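Local coordinates for FOG-3 protein (Caenorhabditis elegans, PDB 5TD6), which forms an RNA-binding multimer that specifies sperm fate in the nematode germline, and may act as a transcription corepressor, at residues C13-G18 against L83-M88; K55-T60 against N87-A92. The protein carries 2 engineered substitutions. One frame throughout, in Å; residues are numbered along the deposited sequence. Where two conformers were deposited one is given.

Contact 1. Residues C13-G18 against L83-M88; sequences CRYLFG and LLPTNM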
# COMPACT_ATOMS: atom_id res chain seq x y z
N CYS B 13 -7.63 4.38 -3.91
CA CYS B 13 -8.62 3.37 -3.54
C CYS B 13 -8.87 3.29 -2.03
O CYS B 13 -9.94 2.85 -1.62
CB CYS B 13 -8.21 2.00 -4.06
SG CYS B 13 -8.39 1.91 -5.86
N ARG B 14 -7.91 3.73 -1.21
CA ARG B 14 -8.15 3.75 0.24
C ARG B 14 -9.25 4.75 0.63
O ARG B 14 -9.77 4.69 1.75
CB ARG B 14 -6.85 4.02 1.02
CG ARG B 14 -5.92 2.75 1.05
CD ARG B 14 -4.75 2.87 2.08
NE ARG B 14 -3.74 3.88 1.74
CZ ARG B 14 -2.70 3.68 0.90
NH1 ARG B 14 -2.54 2.51 0.28
NH2 ARG B 14 -1.83 4.65 0.70
N TYR B 15 -9.61 5.66 -0.28
CA TYR B 15 -10.79 6.52 -0.06
C TYR B 15 -12.10 5.80 -0.42
O TYR B 15 -13.20 6.23 -0.02
CB TYR B 15 -10.70 7.81 -0.88
CG TYR B 15 -9.71 8.84 -0.37
CD1 TYR B 15 -10.00 9.66 0.71
CD2 TYR B 15 -8.48 8.99 -0.99
CE1 TYR B 15 -9.09 10.61 1.17
CE2 TYR B 15 -7.56 9.93 -0.54
CZ TYR B 15 -7.87 10.73 0.53
OH TYR B 15 -6.95 11.66 0.97
N LEU B 16 -11.97 4.73 -1.20
CA LEU B 16 -13.12 4.02 -1.75
C LEU B 16 -13.47 2.77 -0.96
O LEU B 16 -14.65 2.41 -0.90
CB LEU B 16 -12.86 3.64 -3.22
CG LEU B 16 -12.41 4.82 -4.11
CD1 LEU B 16 -12.20 4.40 -5.57
CD2 LEU B 16 -13.40 5.98 -4.02
N PHE B 17 -12.46 2.12 -0.38
CA PHE B 17 -12.67 0.82 0.28
C PHE B 17 -13.78 0.91 1.29
O PHE B 17 -13.77 1.80 2.14
CB PHE B 17 -11.40 0.32 0.98
CG PHE B 17 -10.28 -0.04 0.05
CD1 PHE B 17 -10.53 -0.66 -1.16
CD2 PHE B 17 -8.96 0.24 0.40
CE1 PHE B 17 -9.49 -1.00 -2.01
CE2 PHE B 17 -7.91 -0.09 -0.45
CZ PHE B 17 -8.17 -0.70 -1.66
N GLY B 18 -14.74 -0.00 1.20
CA GLY B 18 -15.85 -0.03 2.13
C GLY B 18 -17.02 0.87 1.78
O GLY B 18 -18.06 0.79 2.42
N LEU B 83 -16.40 10.65 -3.11
CA LEU B 83 -15.56 10.00 -2.09
C LEU B 83 -14.09 10.47 -2.09
O LEU B 83 -13.39 10.33 -1.09
CB LEU B 83 -15.60 8.48 -2.27
CG LEU B 83 -16.96 7.82 -2.03
CD1 LEU B 83 -16.91 6.34 -2.39
CD2 LEU B 83 -17.41 8.00 -0.58
N LEU B 84 -13.63 11.02 -3.20
CA LEU B 84 -12.26 11.51 -3.28
C LEU B 84 -12.18 12.91 -2.68
O LEU B 84 -13.17 13.64 -2.68
CB LEU B 84 -11.75 11.51 -4.72
CG LEU B 84 -11.70 10.14 -5.41
CD1 LEU B 84 -10.96 10.24 -6.74
CD2 LEU B 84 -11.03 9.12 -4.48
N PRO B 85 -11.00 13.29 -2.17
CA PRO B 85 -10.78 14.67 -1.70
C PRO B 85 -10.82 15.65 -2.87
O PRO B 85 -10.49 15.28 -3.98
CB PRO B 85 -9.39 14.61 -1.07
CG PRO B 85 -8.71 13.48 -1.79
CD PRO B 85 -9.78 12.47 -2.03
N THR B 86 -11.20 16.90 -2.61
CA THR B 86 -11.24 17.89 -3.68
C THR B 86 -9.88 18.58 -3.81
O THR B 86 -9.26 18.93 -2.81
CB THR B 86 -12.35 18.94 -3.46
OG1 THR B 86 -11.96 19.86 -2.43
CG2 THR B 86 -13.65 18.26 -3.06
N ASN B 87 -9.43 18.75 -5.05
CA ASN B 87 -8.22 19.50 -5.39
C ASN B 87 -6.95 19.04 -4.67
O ASN B 87 -6.09 19.84 -4.32
CB ASN B 87 -8.45 20.99 -5.13
CG ASN B 87 -9.53 21.57 -6.02
OD1 ASN B 87 -9.59 21.27 -7.22
ND2 ASN B 87 -10.41 22.38 -5.45
N MET B 88 -6.82 17.73 -4.46
CA MET B 88 -5.55 17.17 -4.02
C MET B 88 -4.63 16.92 -5.22
O MET B 88 -5.07 16.39 -6.24
CB MET B 88 -5.79 15.88 -3.26
CG MET B 88 -4.52 15.20 -2.82
SD MET B 88 -4.97 13.74 -1.91
CE MET B 88 -5.49 14.42 -0.33
O HOH W 1 -14.10 8.35 1.48

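Contact 2. Residues K55-T60 against N87-A92; sequences KRMINT and NMIIFA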
# COMPACT_ATOMS: atom_id res chain seq x y z
N LYS B 55 4.57 17.13 -15.58
CA LYS B 55 3.71 16.50 -16.58
C LYS B 55 2.94 15.32 -16.02
O LYS B 55 1.88 14.97 -16.53
CB LYS B 55 4.52 16.03 -17.79
CG LYS B 55 3.90 16.47 -19.12
CD LYS B 55 3.75 15.32 -20.12
CE LYS B 55 2.88 15.75 -21.30
NZ LYS B 55 2.22 14.61 -22.00
N ARG B 56 3.46 14.70 -14.96
CA ARG B 56 2.87 13.48 -14.44
C ARG B 56 1.86 13.73 -13.34
O ARG B 56 0.99 12.89 -13.09
CB ARG B 56 3.97 12.54 -13.93
CG ARG B 56 4.75 11.87 -15.07
CD ARG B 56 5.70 10.78 -14.56
NE ARG B 56 6.61 11.28 -13.54
CZ ARG B 56 7.88 11.59 -13.77
NH1 ARG B 56 8.38 11.46 -15.00
NH2 ARG B 56 8.65 12.02 -12.78
N MET B 57 1.97 14.88 -12.68
CA MET B 57 1.12 15.17 -11.53
C MET B 57 -0.36 15.07 -11.89
O MET B 57 -0.76 15.40 -13.01
CB MET B 57 1.43 16.56 -10.97
CG MET B 57 0.77 17.70 -11.71
SD MET B 57 1.25 19.31 -11.05
CE MET B 57 -0.33 20.15 -11.03
N ILE B 58 -1.16 14.60 -10.95
CA ILE B 58 -2.59 14.54 -11.18
C ILE B 58 -3.33 15.26 -10.06
O ILE B 58 -2.79 15.46 -8.97
CB ILE B 58 -3.13 13.10 -11.30
CG1 ILE B 58 -2.90 12.31 -10.01
CG2 ILE B 58 -2.52 12.40 -12.52
CD1 ILE B 58 -3.29 10.86 -10.12
N ASN B 59 -4.54 15.69 -10.38
CA ASN B 59 -5.41 16.47 -9.49
C ASN B 59 -6.74 15.74 -9.32
O ASN B 59 -7.41 15.43 -10.31
CB ASN B 59 -5.61 17.87 -10.08
CG ASN B 59 -6.41 18.80 -9.17
OD1 ASN B 59 -7.55 18.51 -8.78
ND2 ASN B 59 -5.81 19.94 -8.85
N THR B 60 -7.12 15.45 -8.08
CA THR B 60 -8.30 14.61 -7.84
C THR B 60 -9.60 15.24 -8.36
O THR B 60 -10.61 14.56 -8.54
CB THR B 60 -8.47 14.29 -6.34
OG1 THR B 60 -8.61 15.50 -5.60
CG2 THR B 60 -7.27 13.48 -5.82
N ASN B 87 -9.43 18.75 -5.05
CA ASN B 87 -8.22 19.50 -5.39
C ASN B 87 -6.95 19.04 -4.67
O ASN B 87 -6.09 19.84 -4.32
CB ASN B 87 -8.45 20.99 -5.13
CG ASN B 87 -9.53 21.57 -6.02
OD1 ASN B 87 -9.59 21.27 -7.22
ND2 ASN B 87 -10.41 22.38 -5.45
N MET B 88 -6.82 17.73 -4.46
CA MET B 88 -5.55 17.17 -4.02
C MET B 88 -4.63 16.92 -5.22
O MET B 88 -5.07 16.39 -6.24
CB MET B 88 -5.79 15.88 -3.26
CG MET B 88 -4.52 15.20 -2.82
SD MET B 88 -4.97 13.74 -1.91
CE MET B 88 -5.49 14.42 -0.33
N ILE B 89 -3.37 17.31 -5.10
CA ILE B 89 -2.41 17.10 -6.17
C ILE B 89 -1.46 15.98 -5.77
O ILE B 89 -0.87 16.03 -4.70
CB ILE B 89 -1.62 18.39 -6.51
CG1 ILE B 89 -2.58 19.53 -6.88
CG2 ILE B 89 -0.65 18.15 -7.65
CD1 ILE B 89 -2.01 20.89 -6.62
N ILE B 90 -1.37 14.96 -6.61
CA ILE B 90 -0.58 13.75 -6.33
C ILE B 90 0.51 13.59 -7.39
O ILE B 90 0.25 13.74 -8.58
CB ILE B 90 -1.47 12.49 -6.31
CG1 ILE B 90 -2.68 12.72 -5.41
CG2 ILE B 90 -0.67 11.26 -5.83
CD1 ILE B 90 -3.69 11.59 -5.43
N PHE B 91 1.73 13.34 -6.93
CA PHE B 91 2.89 13.19 -7.80
C PHE B 91 3.39 11.76 -7.72
O PHE B 91 3.38 11.15 -6.65
CB PHE B 91 4.03 14.15 -7.39
CG PHE B 91 3.70 15.61 -7.55
CD1 PHE B 91 2.92 16.27 -6.61
CD2 PHE B 91 4.21 16.33 -8.62
CE1 PHE B 91 2.64 17.62 -6.75
CE2 PHE B 91 3.92 17.68 -8.76
CZ PHE B 91 3.13 18.33 -7.83
N ALA B 92 3.85 11.24 -8.85
CA ALA B 92 4.51 9.95 -8.90
C ALA B 92 5.78 10.10 -9.73
O ALA B 92 5.72 10.39 -10.92
CB ALA B 92 3.59 8.88 -9.47

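Contact 1. Residues C13-G18 against L83-M88
Tyr15 carries the aromatic part of this contact. With CG beside its backbone N and anti to the carbonyl carbon (chi1 -73°), the ring extends along Leu84 and Pro85, and Pro85 crosses it at about a right angle. The proline CD sits over the centre of one face, 3.5 Å from the centroid of the Tyr15 ring and only 8° off its normal, a clear CH-pi contact. At the far end of the ring the meeting is tip to tip: Tyr15 OH lies 3.4 Å from the methyl CE of Met88, whose chain is extended until it bends at chi3 (-76°). Leucines make the apolar part, with Leu16 and Leu84 buried. Leu16 sends its CD2 branch to Leu83 CB, 3.8 Å away, and to Leu84 CD2 at 4.0 Å, while Leu84 CD2 also touches Tyr15 CB. In the BTG/Tob domain this packing joins the loop after helix 2-13 to the one between helix 77-83 and strand 89-93; Phe28 of helix 22-41 touches Leu16, and Val12 touches Leu84. Polar contact between the segments runs through one water, which donates to Tyr15 O at 2.7 Å and, more weakly, to Leu83 O at 3.3 Å.

Contact 2. Residues K55-T60 against N87-A92
Met57 holds CG in the crowded position between its backbone N and carbonyl carbon (chi1 81°), while Phe91 has CG beside its own backbone N (chi1 -65°), so the two side chains run alongside each other. Met57 CB lies over one face of the ring toward the rim, 3.5 Å from Phe91 CE2, and the sulfur approaches obliquely, SD 4.6 Å from the Phe91 centroid, as a Met-aromatic contact. A bend at chi3 (-55°) brings the guanidinium of Arg56 to the strand, where NE donates to Ala92 O at 2.9 Å, in the carbonyl plane; NH2 bonds Asn93 OD1, and NH1 bonds Asn51 O and Thr43 OG1. An alanine here would remove these donors and would probably loosen the join between the helix end and strand 89-93. Ile58 and Ile90 exchange nearly straight bonds, Ile58 N to Ile90 O at 2.9 Å and Ile90 N to Ile58 O at 2.8 Å. Thr60 N continues to Met88 O, and Thr60 OG1 receives Met88 N at 3.1 Å while also bonding Pro85 O. Asn59 and Ile89 form the next, non-hydrogen-bonded pair, completing a short antiparallel pairing that places strand 58-59 beside strand 89-93 in the BTG/Tob domain sheet.

From the N terminus, the chain leaves helix 2-13 into the first half of contact 1, then makes helix 22-41 before helix 53-56 and strand 58-59 supply the first half of contact 2. After helices 65-71 and 77-83 it returns through 83-88 and 87-92, closing both loops on one continuous run. Contact 2 starts inside the loop closed by contact 1 and finishes past its end, so the two cross rather than nest, sharing Asn87 and Met88. Contact 1 ties the turn after helix 2-13 to the connection between helix 77-83 and strand 89-93, whereas contact 2 ties two strands of the sheet.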